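Local coordinates for NudC domain-containing protein 2 (Mus musculus, PDB 2RH0), which may regulate the LIS1/dynein pathway by stabilising LIS1 together with the Hsp90 chaperone, at residues V8-C11 with G16-Y19; Q38-G43 with G72-E77; L86-R91 with N95-L100. All coordinates share one frame; numbering follows the deposited sequence.

Three contacts follow one another along the chain, and the second subunit lies close to all. All are partly buried. Contact 1 lies near the middle of the chain, with four of its eight touching residues buried; contacts 2 and 3 lie farther out, on opposite sides, their centres about 38 Å apart. Contact 1 pairs backbones at the edge of an antiparallel sheet. Contact 2 has no hydrogen bond between its segments; Ile40 and Cys42 lie over the indole of Trp74. Contact 3 uses a side-chain bond and a water instead of backbone pairing, and closes the loop that follows strand 81-87. Strands 73-77 and 81-87, consecutive in sequence, both join ladders with the second subunit.

Contact 1: residues V8-C11 with G16-Y19; sequences VVPC and GQWY
Cys11 and Trp18 form an antiparallel hydrogen-bonded pair. Cys11 N donates to Trp18 O at 2.8 Å, with an N-H...O angle of 164°. Trp18 N returns a bond to Cys11 O at 2.9 Å. This second donor lies in the carbonyl plane of Cys11. The same carbonyl oxygen takes a CA-H...O contact from Gln17, with Gln17 CA to Cys11 O at 3.1 Å. Pro10 CA makes a longer one to Trp18 O.

Both side chains of the pair lie on one face of the sheet. Cys11 CB sits over a face of the Trp18 indole, near its rim, with CB to NE1 at 3.3 Å. With SG anti to the backbone N of Cys11 (chi1 -178°), the thiol takes a more oblique place beside the five-membered ring, SG lying 4.3 Å from its centroid. Trp18 CG stands between its own backbone N and carbonyl carbon (chi1 68°), which brings the ring back toward Cys11. Trp18 NE1 makes a weak hydrogen bond to Tyr105 O of the second subunit.

Gln17 runs alongside Pro10. Pro10 CB meets Gln17 NE2 at 3.5 Å. Beyond them, Val8 lies near Tyr19, though its modelled closeness is doubtful. The Tyr19 hydroxyl bonds Glu28 and also Arg83 of the second subunit. Cys11 packs on Ala106 of that subunit.

The contact adds strand 11-12 as the outer strand beside 16-20. Its backbone bonds set the register, and the sulfur-aromatic contact joins the same pair on one face of this three-stranded antiparallel sheet.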
loop_
_atom_site.group_PDB
_atom_site.type_symbol
_atom_site.label_atom_id
_atom_site.label_comp_id
_atom_site.label_asym_id
_atom_site.label_seq_id
_atom_site.Cartn_x
_atom_site.Cartn_y
_atom_site.Cartn_z
ATOM N N VAL A 8 -4.143 0.486 -5.522
ATOM C CA VAL A 8 -4.923 0.621 -4.297
ATOM C C VAL A 8 -4.325 1.748 -3.466
ATOM O O VAL A 8 -3.129 1.884 -3.279
ATOM C CB VAL A 8 -5.070 -0.683 -3.512
ATOM C CG1 VAL A 8 -5.919 -0.486 -2.308
ATOM C CG2 VAL A 8 -5.716 -1.692 -4.391
ATOM N N VAL A 9 -5.221 2.564 -2.978
ATOM C CA VAL A 9 -4.875 3.778 -2.323
ATOM C C VAL A 9 -5.160 3.645 -0.832
ATOM O O VAL A 9 -6.353 3.538 -0.425
ATOM C CB VAL A 9 -5.746 4.900 -2.909
ATOM C CG1 VAL A 9 -4.914 6.191 -2.964
ATOM C CG2 VAL A 9 -6.363 4.467 -4.353
ATOM N N PRO A 10 -4.103 3.596 -0.014
ATOM C CA PRO A 10 -4.284 3.471 1.415
ATOM C C PRO A 10 -4.446 4.740 2.216
ATOM O O PRO A 10 -4.104 5.845 1.765
ATOM C CB PRO A 10 -3.018 2.764 1.854
ATOM C CG PRO A 10 -1.978 3.266 0.936
ATOM C CD PRO A 10 -2.658 3.611 -0.358
ATOM N N CYS A 11 -5.054 4.566 3.398
ATOM C CA CYS A 11 -5.118 5.615 4.417
ATOM C C CYS A 11 -4.357 5.013 5.581
ATOM O O CYS A 11 -4.714 3.952 6.073
ATOM C CB CYS A 11 -6.569 5.942 4.769
ATOM S SG CYS A 11 -6.780 7.273 5.989
ATOM N N GLY A 16 -1.660 0.791 11.331
ATOM C CA GLY A 16 -1.468 0.254 9.995
ATOM C C GLY A 16 -2.134 1.077 8.907
ATOM O O GLY A 16 -1.826 2.251 8.756
ATOM N N GLN A 17 -3.035 0.465 8.128
ATOM C CA GLN A 17 -3.723 1.188 7.080
ATOM C C GLN A 17 -5.004 0.492 6.682
ATOM O O GLN A 17 -5.232 -0.688 7.038
ATOM C CB GLN A 17 -2.823 1.383 5.875
ATOM C CG GLN A 17 -2.299 0.117 5.236
ATOM C CD GLN A 17 -1.228 0.338 4.130
ATOM O OE1 GLN A 17 -0.973 -0.564 3.365
ATOM N NE2 GLN A 17 -0.614 1.513 4.065
ATOM N N TRP A 18 -5.879 1.244 6.024
ATOM C CA TRP A 18 -7.058 0.662 5.427
ATOM C C TRP A 18 -7.197 1.174 4.013
ATOM O O TRP A 18 -6.632 2.214 3.643
ATOM C CB TRP A 18 -8.328 0.972 6.266
ATOM C CG TRP A 18 -8.741 2.434 6.261
ATOM C CD1 TRP A 18 -8.273 3.419 7.066
ATOM C CD2 TRP A 18 -9.700 3.034 5.412
ATOM N NE1 TRP A 18 -8.863 4.614 6.745
ATOM C CE2 TRP A 18 -9.756 4.393 5.737
ATOM C CE3 TRP A 18 -10.553 2.539 4.411
ATOM C CZ2 TRP A 18 -10.611 5.272 5.093
ATOM C CZ3 TRP A 18 -11.384 3.402 3.774
ATOM C CH2 TRP A 18 -11.392 4.767 4.095
ATOM N N TYR A 19 -7.984 0.457 3.227
ATOM C CA TYR A 19 -8.267 0.821 1.858
ATOM C C TYR A 19 -9.529 0.111 1.408
ATOM O O TYR A 19 -10.101 -0.643 2.164
ATOM C CB TYR A 19 -7.092 0.487 0.970
ATOM C CG TYR A 19 -6.549 -0.912 1.076
ATOM C CD1 TYR A 19 -5.537 -1.213 1.976
ATOM C CD2 TYR A 19 -6.987 -1.918 0.221
ATOM C CE1 TYR A 19 -4.982 -2.514 2.064
ATOM C CE2 TYR A 19 -6.432 -3.236 0.290
ATOM C CZ TYR A 19 -5.445 -3.507 1.215
ATOM O OH TYR A 19 -4.944 -4.766 1.297
#

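Contact 2: residues Q38-G43 with G72-E77; sequences QDIQCG and GTWTLE
Ile40 and Cys42 cover one face of the Trp74 indole. Ile40 CG2 lies over the six-membered ring, 3.7 Å from its centroid and only 8° off the ring normal. This is a CH-pi contact. Ile40 CB also touches the ring, at 3.7 Å from Trp74 CH2.

Cys42 takes the other end of the indole. Its CB makes a CH-pi contact with the five-membered ring, 3.8 Å from the centroid. The nearest ring atom is Trp74 CD1, at 3.5 Å from Cys42 CB. The sulfur stands more obliquely, with SG 4.3 Å from the same centroid. It is a Cys sulfur-aromatic contact.

The torsions place these groups. Ile40 CG2 lies anti to the backbone N, which carries this methyl out over the benzene ring of the indole. Trp74 CG lies between its own backbone N and carbonyl carbon (chi1 71°), which turns the indole toward strand 40-44.

Second-shell residues hold the two strands in place. Backbone bonds link Gln41 with Ala52 and Gly43 with Ala50, and Ile40 also packs on Leu51 and Val53 of strand 48-53. Strand 73-77 pairs in an antiparallel ladder with a strand of the second subunit, whose Ile84 packs on Trp74.

No hydrogen bond links the two segments. The sheet carrying Ile40 and Cys42 therefore meets strand 73-77 through apolar and sulfur contacts on an aromatic face, consistent with packing between layers of a beta-sandwich as in CS domains.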
loop_
_atom_site.group_PDB
_atom_site.type_symbol
_atom_site.label_atom_id
_atom_site.label_comp_id
_atom_site.label_asym_id
_atom_site.label_seq_id
_atom_site.Cartn_x
_atom_site.Cartn_y
_atom_site.Cartn_z
ATOM N N GLN A 38 -4.099 -17.785 18.204
ATOM C CA GLN A 38 -4.739 -17.947 19.499
ATOM C C GLN A 38 -4.798 -16.671 20.313
ATOM O O GLN A 38 -5.606 -16.581 21.228
ATOM C CB GLN A 38 -4.072 -19.050 20.323
ATOM C CG GLN A 38 -2.670 -18.759 20.845
ATOM C CD GLN A 38 -2.113 -19.951 21.587
ATOM O OE1 GLN A 38 -1.458 -20.809 21.000
ATOM N NE2 GLN A 38 -2.451 -20.053 22.867
ATOM N N ASP A 39 -3.950 -15.686 19.994
ATOM C CA ASP A 39 -3.910 -14.409 20.721
ATOM C C ASP A 39 -4.916 -13.332 20.251
ATOM O O ASP A 39 -4.978 -12.259 20.820
ATOM C CB ASP A 39 -2.499 -13.818 20.586
ATOM C CG ASP A 39 -1.432 -14.680 21.219
ATOM O OD1 ASP A 39 -1.718 -15.232 22.320
ATOM O OD2 ASP A 39 -0.319 -14.779 20.620
ATOM N N ILE A 40 -5.709 -13.644 19.235
ATOM C CA ILE A 40 -6.581 -12.711 18.568
ATOM C C ILE A 40 -8.030 -12.883 19.019
ATOM O O ILE A 40 -8.530 -14.002 19.016
ATOM C CB ILE A 40 -6.582 -12.981 17.007
ATOM C CG1 ILE A 40 -5.169 -12.908 16.376
ATOM C CG2 ILE A 40 -7.519 -12.049 16.233
ATOM C CD1 ILE A 40 -4.414 -11.722 16.691
ATOM N N GLN A 41 -8.674 -11.785 19.408
ATOM C CA GLN A 41 -10.132 -11.788 19.541
ATOM C C GLN A 41 -10.639 -10.707 18.592
ATOM O O GLN A 41 -10.244 -9.547 18.642
ATOM C CB GLN A 41 -10.631 -11.580 20.967
ATOM C CG GLN A 41 -12.113 -12.037 21.166
ATOM C CD GLN A 41 -12.305 -13.560 21.015
ATOM O OE1 GLN A 41 -12.983 -14.030 20.093
ATOM N NE2 GLN A 41 -11.676 -14.325 21.894
ATOM N N CYS A 42 -11.494 -11.117 17.677
ATOM C CA CYS A 42 -11.999 -10.233 16.653
ATOM C C CYS A 42 -13.484 -10.486 16.438
ATOM O O CYS A 42 -13.890 -11.607 16.176
ATOM C CB CYS A 42 -11.249 -10.512 15.378
ATOM S SG CYS A 42 -11.605 -9.407 13.997
ATOM N N GLY A 43 -14.277 -9.437 16.588
ATOM C CA GLY A 43 -15.720 -9.480 16.330
ATOM C C GLY A 43 -16.013 -8.594 15.129
ATOM O O GLY A 43 -15.642 -7.413 15.103
ATOM N N GLY A 72 -17.540 -11.208 6.576
ATOM C CA GLY A 72 -16.288 -10.629 7.119
ATOM C C GLY A 72 -15.287 -11.687 7.505
ATOM O O GLY A 72 -15.651 -12.706 8.082
ATOM N N THR A 73 -14.014 -11.467 7.190
ATOM C CA THR A 73 -12.983 -12.417 7.523
ATOM C C THR A 73 -11.803 -11.693 8.167
ATOM O O THR A 73 -11.619 -10.487 7.960
ATOM C CB THR A 73 -12.450 -13.097 6.255
ATOM O OG1 THR A 73 -11.978 -12.091 5.366
ATOM C CG2 THR A 73 -13.564 -13.909 5.532
ATOM N N TRP A 74 -11.061 -12.412 9.001
ATOM C CA TRP A 74 -9.813 -11.915 9.540
ATOM C C TRP A 74 -8.850 -13.056 9.382
ATOM O O TRP A 74 -9.243 -14.228 9.519
ATOM C CB TRP A 74 -9.937 -11.467 11.004
ATOM C CG TRP A 74 -10.115 -12.504 12.049
ATOM C CD1 TRP A 74 -11.298 -12.823 12.712
ATOM C CD2 TRP A 74 -9.089 -13.326 12.663
ATOM N NE1 TRP A 74 -11.064 -13.795 13.640
ATOM C CE2 TRP A 74 -9.723 -14.111 13.647
ATOM C CE3 TRP A 74 -7.704 -13.463 12.473
ATOM C CZ2 TRP A 74 -9.036 -15.045 14.409
ATOM C CZ3 TRP A 74 -7.021 -14.407 13.220
ATOM C CH2 TRP A 74 -7.680 -15.174 14.180
ATOM N N THR A 75 -7.605 -12.734 9.068
ATOM C CA THR A 75 -6.548 -13.735 8.980
ATOM C C THR A 75 -5.262 -13.103 9.523
ATOM O O THR A 75 -5.071 -11.881 9.402
ATOM C CB THR A 75 -6.361 -14.259 7.523
ATOM O OG1 THR A 75 -5.573 -13.360 6.782
ATOM C CG2 THR A 75 -7.692 -14.411 6.812
ATOM N N LEU A 76 -4.426 -13.902 10.179
ATOM C CA LEU A 76 -3.126 -13.461 10.658
ATOM C C LEU A 76 -2.101 -13.825 9.595
ATOM O O LEU A 76 -2.028 -14.978 9.160
ATOM C CB LEU A 76 -2.794 -14.148 11.980
ATOM C CG LEU A 76 -1.478 -13.777 12.675
ATOM C CD1 LEU A 76 -1.462 -12.337 13.191
ATOM C CD2 LEU A 76 -1.216 -14.746 13.792
ATOM N N GLU A 77 -1.294 -12.860 9.168
ATOM C CA GLU A 77 -0.346 -13.099 8.090
ATOM C C GLU A 77 1.094 -12.781 8.502
ATOM O O GLU A 77 1.343 -11.712 9.038
ATOM C CB GLU A 77 -0.678 -12.180 6.909
ATOM C CG GLU A 77 -2.141 -12.089 6.482
ATOM C CD GLU A 77 -2.607 -13.242 5.609
ATOM O OE1 GLU A 77 -1.874 -14.254 5.459
ATOM O OE2 GLU A 77 -3.729 -13.122 5.069
#

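Contact 3: residues L86-R91 with N95-L100; sequences LTKTKR and NCWTSL
Lys88 NZ donates to Asn95 O at 3.1 Å. The donor is tilted 22° from the carbonyl plane. Its N-H groups also serve Thr21 O and Gln20 OE1 of the second subunit, three oxygens in all. The chain of Lys88 is extended beyond CG (chi2 179°), and this carries NZ across the loop to Asn95.

Water 1 makes a second link. It donates to Lys90 O at 2.8 Å and accepts from Trp97 NE1 at 3.0 Å, lying at the indole edge in the ring plane. Lys88 CE sits over a face of the five-membered ring of Trp97, 4.2 Å from its centroid.

Lys90 and Asn95 meet at about a right angle. Lys90 CB lies 3.4 Å from Asn95 ND2, and Asn95 CB lies 3.3 Å from Lys90 O. Asn95 OD1 accepts a bond from Asp92 N within the loop. Arg91 NE donates to Lys88 O at 2.7 Å and 173°, almost straight, which ties the loop back on itself.

Leu86 and Thr87 pair in an antiparallel ladder with the second subunit, so the loop leaves a strand shared across the interface, and Lys88 packs on Leu119 of helix 109-127. An alanine in place of Lys88 would probably leave Asn95 O and the two acceptors of the second subunit without their charged donor, and bare the indole face that CE covers.

The loop after strand 81-87 is thus held by the Lys88 bond, the water and the Lys90-Asn95 packing. The same ammonium probably also helps to hold the two chains together.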
loop_
_atom_site.group_PDB
_atom_site.type_symbol
_atom_site.label_atom_id
_atom_site.label_comp_id
_atom_site.label_asym_id
_atom_site.label_seq_id
_atom_site.Cartn_x
_atom_site.Cartn_y
_atom_site.Cartn_z
ATOM N N LEU A 86 15.627 4.045 -2.281
ATOM C CA LEU A 86 16.566 4.656 -3.177
ATOM C C LEU A 86 16.266 6.133 -3.306
ATOM O O LEU A 86 15.142 6.517 -3.220
ATOM C CB LEU A 86 16.414 3.998 -4.541
ATOM C CG LEU A 86 16.564 2.482 -4.497
ATOM C CD1 LEU A 86 16.500 2.048 -5.939
ATOM C CD2 LEU A 86 17.868 2.079 -3.784
ATOM N N THR A 87 17.300 6.936 -3.503
ATOM C CA THR A 87 17.161 8.367 -3.646
ATOM C C THR A 87 17.330 8.713 -5.104
ATOM O O THR A 87 18.386 8.458 -5.668
ATOM C CB THR A 87 18.210 9.129 -2.780
ATOM O OG1 THR A 87 17.933 8.870 -1.389
ATOM C CG2 THR A 87 18.146 10.646 -3.055
ATOM N N LYS A 88 16.278 9.264 -5.714
ATOM C CA LYS A 88 16.331 9.652 -7.129
ATOM C C LYS A 88 17.416 10.723 -7.356
ATOM O O LYS A 88 17.534 11.629 -6.560
ATOM C CB LYS A 88 14.984 10.229 -7.574
ATOM C CG LYS A 88 13.784 9.239 -7.567
ATOM C CD LYS A 88 12.533 9.960 -7.997
ATOM C CE LYS A 88 11.306 9.046 -7.966
ATOM N NZ LYS A 88 10.037 9.792 -8.349
ATOM N N THR A 89 18.184 10.628 -8.441
ATOM C CA THR A 89 19.109 11.682 -8.793
ATOM C C THR A 89 18.299 12.929 -9.224
ATOM O O THR A 89 18.618 14.047 -8.832
ATOM C CB THR A 89 20.033 11.236 -9.933
ATOM O OG1 THR A 89 20.784 10.074 -9.539
ATOM C CG2 THR A 89 21.000 12.353 -10.326
ATOM N N LYS A 90 17.238 12.716 -10.002
ATOM C CA LYS A 90 16.336 13.794 -10.499
ATOM C C LYS A 90 14.975 13.682 -9.775
ATOM O O LYS A 90 14.303 12.640 -9.874
ATOM C CB LYS A 90 16.154 13.657 -12.020
ATOM C CG LYS A 90 17.453 13.833 -12.831
ATOM C CD LYS A 90 17.354 13.214 -14.212
ATOM C CE LYS A 90 17.660 11.706 -14.208
ATOM N NZ LYS A 90 19.101 11.326 -14.301
ATOM N N ARG A 91 14.582 14.739 -9.062
ATOM C CA ARG A 91 13.437 14.697 -8.130
ATOM C C ARG A 91 12.278 15.684 -8.432
ATOM O O ARG A 91 11.663 16.217 -7.518
ATOM C CB ARG A 91 13.975 14.956 -6.711
ATOM C CG ARG A 91 14.950 13.912 -6.273
ATOM C CD ARG A 91 15.721 14.232 -5.008
ATOM N NE ARG A 91 17.127 14.022 -5.352
ATOM C CZ ARG A 91 18.134 14.872 -5.149
ATOM N NH1 ARG A 91 17.951 15.990 -4.461
ATOM N NH2 ARG A 91 19.363 14.560 -5.571
ATOM N N ASN A 95 9.879 13.671 -13.079
ATOM C CA ASN A 95 10.683 12.451 -12.931
ATOM C C ASN A 95 9.849 11.375 -12.232
ATOM O O ASN A 95 10.246 10.762 -11.260
ATOM C CB ASN A 95 11.932 12.746 -12.128
ATOM C CG ASN A 95 12.783 13.828 -12.761
ATOM O OD1 ASN A 95 12.950 14.912 -12.187
ATOM N ND2 ASN A 95 13.323 13.551 -13.961
ATOM N N CYS A 96 8.654 11.178 -12.739
ATOM C CA CYS A 96 7.805 10.140 -12.241
ATOM C C CYS A 96 8.220 8.857 -12.969
ATOM O O CYS A 96 8.093 8.784 -14.184
ATOM C CB CYS A 96 6.387 10.502 -12.553
ATOM S SG CYS A 96 5.232 9.277 -11.944
ATOM N N TRP A 97 8.732 7.858 -12.251
ATOM C CA TRP A 97 9.156 6.613 -12.881
ATOM C C TRP A 97 7.944 5.834 -13.336
ATOM O O TRP A 97 7.004 5.707 -12.591
ATOM C CB TRP A 97 9.942 5.740 -11.903
ATOM C CG TRP A 97 11.320 6.248 -11.548
ATOM C CD1 TRP A 97 11.758 7.537 -11.569
ATOM C CD2 TRP A 97 12.387 5.469 -11.003
ATOM N NE1 TRP A 97 13.075 7.601 -11.125
ATOM C CE2 TRP A 97 13.475 6.345 -10.765
ATOM C CE3 TRP A 97 12.549 4.112 -10.734
ATOM C CZ2 TRP A 97 14.684 5.900 -10.260
ATOM C CZ3 TRP A 97 13.755 3.673 -10.235
ATOM C CH2 TRP A 97 14.804 4.558 -10.007
ATOM N N THR A 98 7.985 5.291 -14.554
ATOM C CA THR A 98 6.849 4.539 -15.101
ATOM C C THR A 98 6.959 3.004 -14.881
ATOM O O THR A 98 5.958 2.244 -15.028
ATOM C CB THR A 98 6.627 4.921 -16.557
ATOM O OG1 THR A 98 7.870 4.858 -17.257
ATOM C CG2 THR A 98 6.094 6.363 -16.653
ATOM N N SER A 99 8.165 2.577 -14.469
ATOM C CA SER A 99 8.464 1.192 -14.105
ATOM C C SER A 99 9.627 1.245 -13.140
ATOM O O SER A 99 10.297 2.285 -13.029
ATOM C CB SER A 99 8.820 0.354 -15.334
ATOM O OG SER A 99 10.039 0.854 -15.893
ATOM N N LEU A 100 9.841 0.153 -12.413
ATOM C CA LEU A 100 10.924 0.064 -11.448
ATOM C C LEU A 100 12.234 -0.144 -12.168
ATOM O O LEU A 100 13.205 0.548 -11.935
ATOM C CB LEU A 100 10.706 -1.099 -10.503
ATOM C CG LEU A 100 11.717 -1.217 -9.388
ATOM C CD1 LEU A 100 11.799 0.074 -8.626
ATOM C CD2 LEU A 100 11.419 -2.425 -8.524
HETATM O O HOH W 1 14.300 10.326 -11.466
#